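Local atomic coordinates of ancylostoma secreted protein 1 (Necator americanus, PDB entry 3NT8), a protein that is a secreted two-CAP-domain protein of the human hookworm, probably associated with the transition of infective larvae to parasitism. Residues 49-53 and 54-58; 331-335 and 336-340; 128-132 and 133-137. One frame throughout, in Å; residues are numbered along the deposited sequence.

Interaction 1 (49-53 and 54-58)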
# COMPACT_ATOMS: atom_id res chain seq x y z
N ARG A 49 -19.51 4.42 -1.96
CA ARG A 49 -20.24 4.09 -3.18
C ARG A 49 -20.50 5.37 -3.94
O ARG A 49 -20.41 5.36 -5.15
CB ARG A 49 -21.55 3.37 -2.87
CG ARG A 49 -22.34 2.95 -4.10
CD ARG A 49 -23.59 2.22 -3.69
NE ARG A 49 -23.34 0.77 -3.66
CZ ARG A 49 -23.41 -0.00 -2.57
NH1 ARG A 49 -23.74 0.49 -1.39
NH2 ARG A 49 -23.18 -1.29 -2.68
N ARG A 50 -20.81 6.45 -3.21
CA ARG A 50 -20.90 7.77 -3.78
C ARG A 50 -19.64 8.19 -4.49
O ARG A 50 -19.74 8.81 -5.55
CB ARG A 50 -21.34 8.84 -2.78
CG ARG A 50 -22.78 8.72 -2.34
CD ARG A 50 -23.18 9.90 -1.53
NE ARG A 50 -23.17 11.19 -2.25
CZ ARG A 50 -24.12 11.68 -3.09
NH1 ARG A 50 -25.21 10.98 -3.43
NH2 ARG A 50 -23.98 12.91 -3.64
N VAL A 51 -18.48 7.89 -3.95
CA VAL A 51 -17.22 8.26 -4.57
C VAL A 51 -17.01 7.45 -5.81
O VAL A 51 -16.72 8.01 -6.91
CB VAL A 51 -16.02 8.05 -3.61
CG1 VAL A 51 -14.67 8.36 -4.35
CG2 VAL A 51 -16.15 8.93 -2.39
N ALA A 52 -17.12 6.13 -5.65
CA ALA A 52 -17.01 5.19 -6.74
C ALA A 52 -17.83 5.59 -7.95
O ALA A 52 -17.30 5.53 -9.05
CB ALA A 52 -17.39 3.84 -6.30
N LYS A 53 -19.09 5.98 -7.72
CA LYS A 53 -20.08 6.43 -8.75
C LYS A 53 -19.81 7.84 -9.32
O LYS A 53 -20.40 8.22 -10.34
CB LYS A 53 -21.49 6.36 -8.19
CG LYS A 53 -21.99 4.95 -8.04
CD LYS A 53 -23.51 4.85 -8.08
CE LYS A 53 -23.98 3.37 -8.23
NZ LYS A 53 -25.37 3.20 -7.67
N GLY A 54 -18.85 8.56 -8.72
CA GLY A 54 -18.50 9.91 -9.15
C GLY A 54 -19.52 10.94 -8.71
O GLY A 54 -19.67 11.95 -9.37
N LEU A 55 -20.23 10.65 -7.60
CA LEU A 55 -21.34 11.47 -7.14
C LEU A 55 -21.02 12.36 -5.93
O LEU A 55 -21.86 13.17 -5.53
CB LEU A 55 -22.54 10.59 -6.79
CG LEU A 55 -23.20 9.81 -7.93
CD1 LEU A 55 -24.09 8.78 -7.29
CD2 LEU A 55 -24.03 10.73 -8.90
N GLU A 56 -19.82 12.23 -5.37
CA GLU A 56 -19.48 12.88 -4.13
C GLU A 56 -18.83 14.24 -4.40
O GLU A 56 -17.86 14.38 -5.21
CB GLU A 56 -18.55 11.96 -3.33
CG GLU A 56 -18.21 12.38 -1.92
CD GLU A 56 -19.41 12.39 -0.99
OE1 GLU A 56 -20.25 11.49 -1.04
OE2 GLU A 56 -19.50 13.32 -0.19
N ASP A 57 -19.33 15.22 -3.66
CA ASP A 57 -18.85 16.56 -3.73
C ASP A 57 -17.42 16.69 -3.30
O ASP A 57 -16.96 16.04 -2.34
CB ASP A 57 -19.74 17.51 -2.92
CG ASP A 57 -21.04 17.79 -3.62
OD1 ASP A 57 -21.27 17.27 -4.77
OD2 ASP A 57 -21.83 18.51 -3.02
N SER A 58 -16.74 17.59 -3.99
CA SER A 58 -15.43 18.09 -3.60
C SER A 58 -15.49 19.58 -3.20
O SER A 58 -16.55 20.12 -3.03
CB SER A 58 -14.44 17.82 -4.73
OG SER A 58 -13.10 17.95 -4.30
O HOH W 1 -22.13 14.81 -2.10
O HOH W 2 -17.24 11.11 -6.55
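R50 reaches across the end of helix 34-52 to meet the loop that follows, NE facing OE1 of E56 at 3.2 Å in a salt bridge whose hydrogen bond is weak. OE1 lies at the edge of the guanidinium, in its plane, yet the carboxylate plane is turned 87° from it. CB of L55 covers one guanidinium face over its centre. The R50 chain folds at chi3 (64°), which brings NE beside the glutamate. CG2 of V51 packs on CB and CG of E56, while CD1 of L55 lies against CB of K53 at 3.7 Å, the two chains side by side. These contacts surround a Schellman motif: L55 N bonds to R50 O at 2.8 Å, and G54, with positive phi, sends its N to V51 O, also at 2.8 Å. One water joins V51 O to E56 N, and another accepts hydrogen bonds from R50 NH2 and D57 N. Farther out, E56 OE2 accepts from W127 NE1, its stronger partner, which is consistent with W127 positioning the carboxylate for R50, and K53 NZ pairs with D211.

Interaction 2 (331-335 and 336-340); sequences NELKE and YGVGP
The carbonyl oxygen of E332 is gripped by two successive backbone N-H groups at the end of the short helix 332-335. Y336 N approaches E332 O to 2.9 Å and closes a last helical turn. G337 N comes to the same E332 O at 3.2 Å, with an N-H...O angle of 160°. Beyond this fork the chain leaves the helix at G337, whose positive phi and extended psi would jam a CB against the carbonyl oxygen of Y336. The CA of G337 also makes a C-H...O contact with L333 O at 3.3 Å.

Y336 turns its ring back along the helix end. CB of E335 sits over the centre of one face of the Y336 ring, 4.3 Å from the centroid, in a CH-pi contact only 9° off the ring normal. Because Y336 CG lies anti to its own carbonyl carbon (chi1 -52°), its ring atom CD2 comes to 4.3 Å from E332 CB. On another side of the turn, CD1 of L333 meets CG2 of V338 at 4.1 Å, the two side chains crossing obliquely, and both also touch Y359 of helix 357-363.

The outgoing loop is secured by D259, which accepts from V338 N and G339 N, and by R351, which donates to the carbonyls of Y336 and G337. The carboxylate of E332 is held by H358 ND1 and the backbone N of Y359. This glycine-terminated helix end thus carries a Glu-His pair, E332 with H358, consistent with the conserved glutamate and histidine of the CAP cavity tetrad.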
# COMPACT_ATOMS: atom_id res chain seq x y z
N ASN A 331 8.35 4.82 -6.87
CA ASN A 331 7.88 6.19 -7.00
C ASN A 331 8.95 7.23 -7.12
O ASN A 331 8.69 8.32 -7.56
CB ASN A 331 6.79 6.55 -5.95
CG ASN A 331 5.45 5.88 -6.27
OD1 ASN A 331 5.23 5.46 -7.43
ND2 ASN A 331 4.57 5.73 -5.23
N GLU A 332 10.18 6.89 -6.73
CA GLU A 332 11.30 7.81 -6.86
C GLU A 332 11.47 8.44 -8.24
O GLU A 332 11.86 9.60 -8.40
CB GLU A 332 12.57 7.14 -6.35
CG GLU A 332 12.43 6.73 -4.85
CD GLU A 332 13.66 6.05 -4.27
OE1 GLU A 332 14.44 5.35 -4.98
OE2 GLU A 332 13.84 6.18 -3.04
N LEU A 333 11.09 7.67 -9.25
CA LEU A 333 11.28 8.09 -10.62
C LEU A 333 10.34 9.23 -10.94
O LEU A 333 10.76 10.22 -11.59
CB LEU A 333 11.03 6.91 -11.61
CG LEU A 333 11.04 7.34 -13.09
CD1 LEU A 333 12.41 7.75 -13.56
CD2 LEU A 333 10.54 6.21 -14.00
N LYS A 334 9.08 9.09 -10.53
CA LYS A 334 8.10 10.10 -10.89
C LYS A 334 8.19 11.27 -9.90
O LYS A 334 7.72 12.38 -10.21
CB LYS A 334 6.71 9.48 -10.92
CG LYS A 334 6.30 8.81 -9.58
CD LYS A 334 4.71 8.53 -9.59
CE LYS A 334 4.39 7.35 -10.52
NZ LYS A 334 5.12 6.15 -10.02
N GLU A 335 8.78 11.02 -8.72
CA GLU A 335 8.88 12.08 -7.71
C GLU A 335 10.10 12.99 -7.84
O GLU A 335 9.98 14.23 -7.76
CB GLU A 335 8.72 11.53 -6.30
CG GLU A 335 7.25 11.16 -6.06
CD GLU A 335 6.96 10.78 -4.63
OE1 GLU A 335 7.62 11.39 -3.76
OE2 GLU A 335 6.09 9.89 -4.38
N TYR A 336 11.26 12.37 -8.07
CA TYR A 336 12.52 13.07 -8.11
C TYR A 336 13.17 13.10 -9.47
O TYR A 336 13.63 14.13 -9.89
CB TYR A 336 13.49 12.49 -7.05
CG TYR A 336 12.90 12.40 -5.62
CD1 TYR A 336 12.50 13.55 -4.93
CD2 TYR A 336 12.79 11.18 -4.97
CE1 TYR A 336 11.97 13.48 -3.59
CE2 TYR A 336 12.27 11.09 -3.62
CZ TYR A 336 11.87 12.26 -2.95
OH TYR A 336 11.36 12.22 -1.64
N GLY A 337 13.22 11.96 -10.14
CA GLY A 337 13.57 11.89 -11.53
C GLY A 337 14.98 11.37 -11.76
O GLY A 337 15.81 11.43 -10.87
N VAL A 338 15.23 10.92 -12.98
CA VAL A 338 16.54 10.47 -13.44
C VAL A 338 17.04 11.30 -14.65
O VAL A 338 18.19 11.75 -14.67
CB VAL A 338 16.52 8.98 -13.82
CG1 VAL A 338 17.80 8.61 -14.56
CG2 VAL A 338 16.38 8.09 -12.54
N GLY A 339 16.19 11.46 -15.67
CA GLY A 339 16.54 12.21 -16.87
C GLY A 339 16.80 11.26 -18.06
O GLY A 339 16.85 10.07 -17.85
N PRO A 340 16.91 11.80 -19.29
CA PRO A 340 17.02 11.02 -20.50
C PRO A 340 18.37 10.30 -20.67
O PRO A 340 18.44 9.33 -21.41
CB PRO A 340 16.83 12.10 -21.62
CG PRO A 340 17.21 13.38 -20.95
CD PRO A 340 16.69 13.23 -19.58

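Interaction 3 (128-132 and 133-137)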
# COMPACT_ATOMS: atom_id res chain seq x y z
N SER A 128 -15.51 15.23 6.10
CA SER A 128 -15.64 16.56 5.56
C SER A 128 -14.27 17.07 5.09
O SER A 128 -14.18 18.16 4.56
CB SER A 128 -16.35 17.56 6.54
OG SER A 128 -15.62 17.74 7.76
N GLY A 129 -13.23 16.27 5.35
CA GLY A 129 -11.88 16.53 4.90
C GLY A 129 -11.82 16.93 3.43
O GLY A 129 -11.22 17.94 3.09
N ALA A 130 -12.52 16.17 2.58
CA ALA A 130 -12.39 16.29 1.16
C ALA A 130 -13.15 17.48 0.62
O ALA A 130 -12.68 18.12 -0.32
CB ALA A 130 -12.87 15.06 0.53
N LYS A 131 -14.33 17.73 1.17
CA LYS A 131 -15.14 18.83 0.75
C LYS A 131 -14.55 20.16 1.17
O LYS A 131 -14.70 21.15 0.48
CB LYS A 131 -16.56 18.68 1.34
CG LYS A 131 -17.47 19.88 1.09
CD LYS A 131 -18.26 19.75 -0.17
CE LYS A 131 -19.40 20.77 -0.21
NZ LYS A 131 -20.69 20.17 0.23
N LYS A 132 -13.92 20.18 2.33
CA LYS A 132 -13.38 21.43 2.85
C LYS A 132 -12.04 21.84 2.26
O LYS A 132 -11.83 23.01 2.01
CB LYS A 132 -13.33 21.41 4.38
CG LYS A 132 -14.74 21.60 5.01
CD LYS A 132 -14.60 21.97 6.50
CE LYS A 132 -15.96 22.16 7.22
NZ LYS A 132 -16.75 20.89 7.32
N ASN A 133 -11.16 20.87 2.01
CA ASN A 133 -9.78 21.09 1.50
C ASN A 133 -9.52 20.75 0.03
O ASN A 133 -8.71 21.37 -0.64
CB ASN A 133 -8.80 20.28 2.35
CG ASN A 133 -8.82 20.70 3.79
OD1 ASN A 133 -8.42 21.83 4.12
ND2 ASN A 133 -9.31 19.80 4.69
N GLY A 134 -10.19 19.71 -0.44
CA GLY A 134 -10.12 19.32 -1.83
C GLY A 134 -9.17 18.15 -1.86
O GLY A 134 -8.49 17.89 -0.89
N VAL A 135 -9.16 17.45 -2.99
CA VAL A 135 -8.30 16.30 -3.23
C VAL A 135 -7.61 16.57 -4.59
O VAL A 135 -8.26 17.00 -5.57
CB VAL A 135 -9.14 14.99 -3.33
CG1 VAL A 135 -8.33 13.84 -3.81
CG2 VAL A 135 -9.79 14.60 -1.97
N GLY A 136 -6.29 16.35 -4.62
CA GLY A 136 -5.45 16.40 -5.83
C GLY A 136 -5.88 15.57 -7.06
O GLY A 136 -6.62 14.57 -6.93
N PRO A 137 -5.42 15.97 -8.27
CA PRO A 137 -5.97 15.44 -9.54
C PRO A 137 -5.86 13.89 -9.73
O PRO A 137 -6.66 13.32 -10.55
CB PRO A 137 -5.18 16.22 -10.62
CG PRO A 137 -3.82 16.56 -9.93
CD PRO A 137 -4.25 16.86 -8.48
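N133 and G129 form the polar heart of this helix end: the backbone and side-chain nitrogens of the asparagine both donate to one carbonyl oxygen. The backbone N of N133 bonds to G129 O at 3.1 Å, completing a helical turn. Its side-chain ND2 reaches G129 O at 3.1 Å too, but arrives in the carbonyl plane on a lone pair, while the oxygen stands 24° out of the asparagine's own amide plane. The side chain can fold back in this way because CG lies anti to the carbonyl carbon of N133 (chi1 -62°), and the amide then turns ND2 toward the helix. Two bonds thus hold G129 O, and the second limits the rotation of the amide. One residue on, G134 N makes a weaker bond to A130 O at 3.0 Å, bent to 126° at the hydrogen. G134 has positive phi with an extended psi, backbone angles at which a CB would be pressed against N133 O, and here the chain departs from the helix.

Between the two segments the apolar contact is a small one: CB of A130 meets CG2 of V135 at 4.0 Å. Carrying CG2 anti to its carbonyl carbon, V135 turns this methyl back toward the last helical turn.

Both A130 and V135 also pack on F149, so the end of helix 129-133 is joined to helix 147-153, and V135 further touches L63, L146 and M188 in neighbouring loops.

Overall arrangement
Along the chain the order is interaction 1, interaction 3, interaction 2. Interactions 1 and 3 fall in the N-terminal CAP domain, their centres about 12 Å apart, and they touch: S58 O packs on CD of K131 at 3.4 Å, bringing the loop after helix 34-52 against helix 129-133. Interaction 2 belongs to the C-terminal CAP domain, its centre about 32 Å from that of interaction 1 and about 27 Å from that of interaction 3, with no contact to either. Interactions 2 and 3 lie at the C-terminal ends of short helices at matching places in the two domains, each between the second strand and the hairpin strands of a four-stranded mixed sheet of order 1-3-4-2, consistent with a repeated CAP fold.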